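Local coordinates for protein alpha-1,3-glucanase (Streptomyces thermodiastaticus, PDB 7C7D) that probably hydrolyses alpha-1,3-glucan as the catalytic unit of a thermostable family GH87 glycosidase, at residues I415-N420 / D453-V458. Sequence-based numbering, arbitrary orientation.
Sequences ITVKGN and DGNTLV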
loop_
_atom_site.group_PDB
_atom_site.type_symbol
_atom_site.label_atom_id
_atom_site.label_comp_id
_atom_site.label_asym_id
_atom_site.label_seq_id
_atom_site.Cartn_x
_atom_site.Cartn_y
_atom_site.Cartn_z
ATOM N N ILE A 415 -10.452 -11.176 12.000
ATOM C CA ILE A 415 -9.955 -10.332 10.920
ATOM C C ILE A 415 -9.780 -11.182 9.668
ATOM O O ILE A 415 -9.334 -12.335 9.744
ATOM C CB ILE A 415 -8.607 -9.700 11.333
ATOM C CG1 ILE A 415 -8.742 -8.883 12.621
ATOM C CG2 ILE A 415 -8.012 -8.882 10.199
ATOM C CD1 ILE A 415 -9.781 -7.817 12.556
ATOM N N THR A 416 -10.089 -10.601 8.510
ATOM C CA THR A 416 -9.914 -11.268 7.227
ATOM C C THR A 416 -8.976 -10.466 6.334
ATOM O O THR A 416 -9.147 -9.252 6.170
ATOM C CB THR A 416 -11.270 -11.463 6.546
ATOM O OG1 THR A 416 -12.074 -12.328 7.357
ATOM C CG2 THR A 416 -11.106 -12.096 5.170
ATOM N N VAL A 417 -8.001 -11.155 5.750
ATOM C CA VAL A 417 -7.092 -10.599 4.755
ATOM C C VAL A 417 -7.217 -11.522 3.550
ATOM O O VAL A 417 -6.711 -12.651 3.579
ATOM C CB VAL A 417 -5.648 -10.546 5.280
ATOM C CG1 VAL A 417 -4.695 -10.053 4.200
ATOM C CG2 VAL A 417 -5.560 -9.665 6.517
ATOM N N LYS A 418 -7.905 -11.065 2.500
ATOM C CA LYS A 418 -8.342 -11.962 1.431
ATOM C C LYS A 418 -8.109 -11.374 0.046
ATOM O O LYS A 418 -8.482 -10.232 -0.220
ATOM C CB LYS A 418 -9.832 -12.296 1.595
ATOM C CG LYS A 418 -10.419 -13.137 0.469
ATOM C CD LYS A 418 -11.921 -13.364 0.662
ATOM C CE LYS A 418 -12.296 -14.829 0.798
ATOM N NZ LYS A 418 -13.534 -14.977 1.617
ATOM N N GLY A 419 -7.527 -12.167 -0.850
ATOM C CA GLY A 419 -7.513 -11.795 -2.248
ATOM C C GLY A 419 -6.650 -10.613 -2.607
ATOM O O GLY A 419 -6.872 -10.006 -3.653
ATOM N N ASN A 420 -5.679 -10.252 -1.771
ATOM C CA ASN A 420 -4.819 -9.115 -2.059
ATOM C C ASN A 420 -3.625 -9.548 -2.897
ATOM O O ASN A 420 -3.137 -10.673 -2.789
ATOM C CB ASN A 420 -4.340 -8.482 -0.754
ATOM C CG ASN A 420 -5.496 -8.015 0.112
ATOM O OD1 ASN A 420 -6.096 -6.970 -0.156
ATOM N ND2 ASN A 420 -5.822 -8.786 1.149
ATOM N N ASP A 453 -6.694 -15.581 3.200
ATOM C CA ASP A 453 -7.134 -16.455 2.114
ATOM C C ASP A 453 -6.925 -15.814 0.748
ATOM O O ASP A 453 -7.318 -14.667 0.531
ATOM C CB ASP A 453 -8.621 -16.785 2.263
ATOM C CG ASP A 453 -9.144 -17.608 1.100
ATOM O OD1 ASP A 453 -8.686 -18.760 0.924
ATOM O OD2 ASP A 453 -9.983 -17.098 0.337
ATOM N N GLY A 454 -6.355 -16.568 -0.188
ATOM C CA GLY A 454 -6.358 -16.127 -1.571
ATOM C C GLY A 454 -5.412 -14.999 -1.918
ATOM O O GLY A 454 -5.604 -14.344 -2.942
ATOM N N ASN A 455 -4.410 -14.739 -1.094
ATOM C CA ASN A 455 -3.487 -13.648 -1.374
ATOM C C ASN A 455 -2.339 -14.122 -2.263
ATOM O O ASN A 455 -1.955 -15.294 -2.249
ATOM C CB ASN A 455 -2.930 -13.081 -0.064
ATOM C CG ASN A 455 -4.024 -12.567 0.846
ATOM O OD1 ASN A 455 -4.554 -11.479 0.629
ATOM N ND2 ASN A 455 -4.394 -13.364 1.848
ATOM N N THR A 456 -1.793 -13.190 -3.042
ATOM C CA THR A 456 -0.639 -13.431 -3.901
ATOM C C THR A 456 0.463 -12.460 -3.509
ATOM O O THR A 456 0.234 -11.246 -3.465
ATOM C CB THR A 456 -1.014 -13.261 -5.372
ATOM O OG1 THR A 456 -1.958 -14.278 -5.715
ATOM C CG2 THR A 456 0.207 -13.412 -6.267
ATOM N N LEU A 457 1.645 -13.005 -3.225
ATOM C CA LEU A 457 2.776 -12.261 -2.670
ATOM C C LEU A 457 3.960 -12.447 -3.606
ATOM O O LEU A 457 4.458 -13.572 -3.758
ATOM C CB LEU A 457 3.131 -12.783 -1.280
ATOM C CG LEU A 457 1.966 -12.910 -0.294
ATOM C CD1 LEU A 457 2.442 -13.471 1.036
ATOM C CD2 LEU A 457 1.278 -11.570 -0.092
ATOM N N VAL A 458 4.401 -11.359 -4.237
ATOM C CA VAL A 458 5.386 -11.408 -5.318
ATOM C C VAL A 458 6.607 -10.589 -4.906
ATOM O O VAL A 458 6.493 -9.384 -4.644
ATOM C CB VAL A 458 4.797 -10.870 -6.630
ATOM C CG1 VAL A 458 5.824 -10.964 -7.750
ATOM C CG2 VAL A 458 3.512 -11.621 -6.997
#
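Asn455 and Asn420 meet through nearly coplanar amides (5° apart), the side chains running side by side in the same direction. Asn455 OD1 is gripped twice: Asn420 ND2 approaches in its carbonyl plane at 3.0 Å, while Asn420 N, at 2.9 Å, is tilted from that plane. At the amide's other end Asn455 ND2 gives a nearly straight bond (N-H...O 174°) to Val417 O, coming from above that carbonyl's plane. Val417 O also accepts from Asp453 N at 3.0 Å, and Gly419 N bonds Asp453 O; past the turn, Thr456 N reaches Asn420 O at 2.9 Å.

This is the hydrogen-bonded row of asparagines at a turn of a right-handed parallel beta-helix, the pectate lyase-like fold: equivalent Gly-Asn turns of successive coils lie in register, both glycines at positive phi. With chi1 -59° in both asparagines, CG lies anti to the carbonyl carbon, and closely matching chi2 values turn the amides alike. Asn420 makes the corresponding bonds to the preceding coil, ND2 to Phe393 O and OD1 from Asn396 N. An alanine in place of Asn455 would probably leave Asn420 N without this acceptor, Asn420 ND2 with Phe393 O but one acceptor fewer, and Val417 O with Asp453 N but not the side-chain donor.

Inside the coil, Val417 CG1 packs 3.8 Å from Asn455 OD1, and Ile432 touches both residues. On the outer face Lys418 and Asp453 lie alongside each other, Lys418 CE 3.3 Å from Asp453 OD2; the charged NZ stays beyond salt-bridge distance, and Asp453 OD1 bonds Thr490 OG1 on the following coil.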